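Local coordinates for putative methylthioribose-1-phosphate isomerase (Pyrococcus horikoshii OT3, PDB 6A34), which probably catalyses the interconversion of methylthioribose-1-phosphate and methylthioribulose-1-phosphate in the methionine salvage pathway, at residues 156-168 with 230-244. Sequence-based numbering, arbitrary orientation.
Sequences EVLPEGNILTHCN and AAFVMQQGFVDAIIV
Two neighbouring parallel strands of the Rossmann-like sheet, 161-165 and 241-244, pair here between strands 193-199 and 275-278. L164 N donates to A241 O (3.0 Å) and I243 N to L164 O (3.0 Å). At the entry to the strands, N162 O takes a bond from D240 N (2.8 Å) and a weak one from A241 N. The carboxylate of D240 folds back to return the grip: OD2 accepts N162 N (2.8 Å) almost straight, on its anti side and 27° out of plane, while OD1 takes a water that also bonds G237 O. G237 closes helix 230-235 with a Schellman motif. At the other end T165 OG1, turned anti to its own N (chi1 -165°), donates to I243 O over a short 2.6 Å. The two sheet faces are packed separately. On one, I163 CG2 meets I243 CG2 (3.6 Å) and P159 CD lies against A241 CB. On the other, L164 sets CB against V239 CG1 and pushes CD2 toward V233 CG2 (3.9 Å) and A230 CB, joining the strand to the helix before its partner. Beyond T165 the chain runs through H166, whose ND1 is hydrogen-bonded to D199, into C167, the predicted transition-state stabiliser; such a site at the carboxy-terminal ends of parallel strands is characteristic of Rossmann-like folds.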
# COMPACT_ATOMS: atom_id res chain seq x y z
N GLU A 156 3.04 29.09 -6.16
CA GLU A 156 4.18 29.84 -6.76
C GLU A 156 5.40 28.93 -6.99
O GLU A 156 6.16 29.16 -7.90
CB GLU A 156 4.71 30.97 -5.87
CG GLU A 156 3.80 32.17 -5.69
CD GLU A 156 3.42 32.96 -6.94
OE1 GLU A 156 2.38 33.66 -6.90
OE2 GLU A 156 4.17 32.90 -7.94
N VAL A 157 5.60 27.94 -6.12
CA VAL A 157 6.89 27.23 -6.04
C VAL A 157 6.81 25.85 -6.71
O VAL A 157 7.82 25.37 -7.15
CB VAL A 157 7.41 27.11 -4.60
CG1 VAL A 157 7.78 28.47 -4.00
CG2 VAL A 157 6.45 26.36 -3.69
N LEU A 158 5.63 25.20 -6.74
CA LEU A 158 5.50 23.94 -7.46
C LEU A 158 5.55 24.20 -8.96
O LEU A 158 5.03 25.20 -9.45
CB LEU A 158 4.18 23.23 -7.16
CG LEU A 158 3.97 22.69 -5.75
CD1 LEU A 158 2.94 21.56 -5.77
CD2 LEU A 158 5.25 22.22 -5.12
N PRO A 159 6.09 23.25 -9.75
CA PRO A 159 5.99 23.32 -11.20
C PRO A 159 4.57 23.00 -11.68
O PRO A 159 3.84 22.28 -11.01
CB PRO A 159 6.99 22.24 -11.63
CG PRO A 159 6.85 21.20 -10.55
CD PRO A 159 6.72 22.01 -9.28
N GLU A 160 4.21 23.53 -12.85
CA GLU A 160 3.10 23.04 -13.62
C GLU A 160 3.39 21.59 -13.99
O GLU A 160 4.54 21.25 -14.30
CB GLU A 160 2.92 23.68 -15.00
CG GLU A 160 3.15 25.17 -15.05
CD GLU A 160 2.48 25.82 -16.25
OE1 GLU A 160 2.35 27.07 -16.24
OE2 GLU A 160 2.09 25.05 -17.20
N GLY A 161 2.33 20.79 -14.01
CA GLY A 161 2.40 19.47 -14.54
C GLY A 161 1.73 18.51 -13.61
O GLY A 161 0.67 18.78 -13.11
N ASN A 162 2.44 17.43 -13.33
CA ASN A 162 1.96 16.30 -12.64
C ASN A 162 2.53 16.34 -11.22
O ASN A 162 3.75 16.31 -11.02
CB ASN A 162 2.35 15.04 -13.42
CG ASN A 162 1.85 15.04 -14.86
OD1 ASN A 162 0.88 15.72 -15.21
ND2 ASN A 162 2.49 14.25 -15.70
N ILE A 163 1.63 16.43 -10.25
CA ILE A 163 1.93 16.46 -8.84
C ILE A 163 1.45 15.14 -8.21
O ILE A 163 0.44 14.61 -8.62
CB ILE A 163 1.21 17.63 -8.17
CG1 ILE A 163 1.46 18.95 -8.91
CG2 ILE A 163 1.59 17.68 -6.70
CD1 ILE A 163 2.93 19.30 -9.05
N LEU A 164 2.16 14.69 -7.18
CA LEU A 164 1.76 13.46 -6.43
C LEU A 164 1.64 13.81 -4.93
O LEU A 164 2.39 14.59 -4.39
CB LEU A 164 2.74 12.34 -6.83
CG LEU A 164 3.08 11.12 -5.96
CD1 LEU A 164 2.50 11.08 -4.57
CD2 LEU A 164 2.82 9.82 -6.70
N THR A 165 0.62 13.26 -4.30
CA THR A 165 0.42 13.47 -2.88
C THR A 165 -0.01 12.15 -2.23
O THR A 165 -0.10 11.09 -2.89
CB THR A 165 -0.55 14.63 -2.60
OG1 THR A 165 -0.46 15.06 -1.24
CG2 THR A 165 -1.97 14.29 -2.93
N HIS A 166 -0.19 12.26 -0.91
CA HIS A 166 -0.30 11.18 -0.00
C HIS A 166 -1.33 11.56 1.06
O HIS A 166 -1.38 12.71 1.52
CB HIS A 166 1.08 10.91 0.59
CG HIS A 166 1.24 9.57 1.23
ND1 HIS A 166 1.46 8.43 0.49
CD2 HIS A 166 1.25 9.17 2.52
CE1 HIS A 166 1.58 7.39 1.30
NE2 HIS A 166 1.46 7.81 2.55
N CYS A 167 -2.12 10.57 1.48
CA CYS A 167 -3.10 10.73 2.54
C CYS A 167 -4.18 11.73 2.13
O CYS A 167 -4.48 11.85 0.94
CB CYS A 167 -2.46 11.14 3.87
SG CYS A 167 -3.46 10.59 5.28
N ASN A 168 -4.77 12.40 3.14
CA ASN A 168 -5.77 13.47 2.96
C ASN A 168 -5.37 14.71 3.77
O ASN A 168 -5.42 14.70 5.02
CB ASN A 168 -7.20 13.10 3.39
CG ASN A 168 -8.17 14.23 3.11
OD1 ASN A 168 -8.72 14.83 4.04
ND2 ASN A 168 -8.37 14.56 1.83
N ALA A 230 3.94 4.28 -6.29
CA ALA A 230 4.41 5.71 -6.38
C ALA A 230 5.83 5.74 -6.96
O ALA A 230 6.19 6.63 -7.71
CB ALA A 230 4.32 6.39 -5.04
N ALA A 231 6.64 4.74 -6.62
CA ALA A 231 8.03 4.70 -7.07
C ALA A 231 8.04 4.49 -8.58
O ALA A 231 8.84 5.03 -9.26
CB ALA A 231 8.75 3.59 -6.39
N PHE A 232 7.09 3.69 -9.06
CA PHE A 232 6.98 3.36 -10.45
C PHE A 232 6.62 4.62 -11.25
O PHE A 232 7.26 4.97 -12.25
CB PHE A 232 5.95 2.26 -10.66
CG PHE A 232 5.81 1.88 -12.12
CD1 PHE A 232 6.72 1.02 -12.71
CD2 PHE A 232 4.81 2.45 -12.91
CE1 PHE A 232 6.60 0.67 -14.04
CE2 PHE A 232 4.71 2.14 -14.25
CZ PHE A 232 5.60 1.23 -14.81
N VAL A 233 5.60 5.34 -10.81
CA VAL A 233 5.20 6.49 -11.57
C VAL A 233 6.30 7.55 -11.54
O VAL A 233 6.40 8.31 -12.50
CB VAL A 233 3.82 7.03 -11.19
CG1 VAL A 233 2.78 5.94 -11.33
CG2 VAL A 233 3.76 7.65 -9.82
N MET A 234 7.10 7.59 -10.47
CA MET A 234 8.24 8.52 -10.39
C MET A 234 9.30 8.08 -11.40
O MET A 234 9.80 8.91 -12.17
CB MET A 234 8.88 8.56 -9.00
CG MET A 234 8.02 9.21 -7.92
SD MET A 234 8.93 9.40 -6.37
CE MET A 234 7.66 9.05 -5.15
N GLN A 235 9.62 6.77 -11.37
CA GLN A 235 10.61 6.16 -12.25
C GLN A 235 10.26 6.38 -13.72
O GLN A 235 11.12 6.57 -14.52
CB GLN A 235 10.67 4.64 -12.01
CG GLN A 235 11.80 3.91 -12.74
CD GLN A 235 11.48 2.43 -12.81
OE1 GLN A 235 10.35 2.03 -13.09
NE2 GLN A 235 12.44 1.59 -12.48
N GLN A 236 8.97 6.33 -14.07
CA GLN A 236 8.59 6.43 -15.48
C GLN A 236 8.56 7.88 -15.93
O GLN A 236 8.25 8.11 -17.07
CB GLN A 236 7.22 5.82 -15.77
CG GLN A 236 7.15 4.34 -15.49
CD GLN A 236 8.12 3.61 -16.38
OE1 GLN A 236 9.04 2.95 -15.88
NE2 GLN A 236 7.94 3.77 -17.69
N GLY A 237 8.89 8.84 -15.05
CA GLY A 237 8.92 10.28 -15.48
C GLY A 237 7.54 10.95 -15.35
O GLY A 237 7.34 12.08 -15.82
N PHE A 238 6.60 10.28 -14.67
CA PHE A 238 5.21 10.77 -14.60
C PHE A 238 4.96 11.80 -13.48
O PHE A 238 3.84 12.26 -13.34
CB PHE A 238 4.24 9.59 -14.48
CG PHE A 238 4.25 8.61 -15.61
CD1 PHE A 238 4.71 8.96 -16.88
CD2 PHE A 238 3.73 7.34 -15.43
CE1 PHE A 238 4.69 8.04 -17.92
CE2 PHE A 238 3.69 6.43 -16.47
CZ PHE A 238 4.17 6.78 -17.72
N VAL A 239 5.98 12.19 -12.71
CA VAL A 239 5.81 13.09 -11.56
C VAL A 239 6.84 14.24 -11.62
O VAL A 239 8.05 13.99 -11.55
CB VAL A 239 5.95 12.34 -10.23
CG1 VAL A 239 5.74 13.29 -9.04
CG2 VAL A 239 5.05 11.10 -10.15
N ASP A 240 6.33 15.48 -11.62
CA ASP A 240 7.14 16.69 -11.66
C ASP A 240 7.47 17.18 -10.24
O ASP A 240 8.51 17.77 -10.04
CB ASP A 240 6.46 17.75 -12.52
CG ASP A 240 6.15 17.30 -13.95
OD1 ASP A 240 7.05 16.71 -14.60
OD2 ASP A 240 4.99 17.51 -14.40
N ALA A 241 6.59 16.96 -9.27
CA ALA A 241 6.85 17.31 -7.88
C ALA A 241 5.90 16.55 -6.97
O ALA A 241 4.85 16.07 -7.40
CB ALA A 241 6.72 18.80 -7.68
N ILE A 242 6.29 16.44 -5.70
CA ILE A 242 5.53 15.74 -4.68
C ILE A 242 5.23 16.73 -3.55
O ILE A 242 6.06 17.47 -3.16
CB ILE A 242 6.34 14.53 -4.17
CG1 ILE A 242 6.56 13.49 -5.26
CG2 ILE A 242 5.68 13.95 -2.95
CD1 ILE A 242 7.72 12.55 -5.00
N ILE A 243 3.99 16.76 -3.07
CA ILE A 243 3.63 17.62 -1.99
C ILE A 243 2.87 16.78 -0.98
O ILE A 243 1.99 16.00 -1.35
CB ILE A 243 2.85 18.88 -2.44
CG1 ILE A 243 2.58 19.80 -1.25
CG2 ILE A 243 1.56 18.56 -3.16
CD1 ILE A 243 2.11 21.18 -1.62
N VAL A 244 3.26 16.94 0.29
CA VAL A 244 2.62 16.26 1.38
C VAL A 244 2.30 17.26 2.48
O VAL A 244 2.86 18.35 2.54
CB VAL A 244 3.49 15.12 1.92
CG1 VAL A 244 3.74 14.07 0.85
CG2 VAL A 244 4.77 15.66 2.53
O HOH W 1 5.83 14.27 -15.39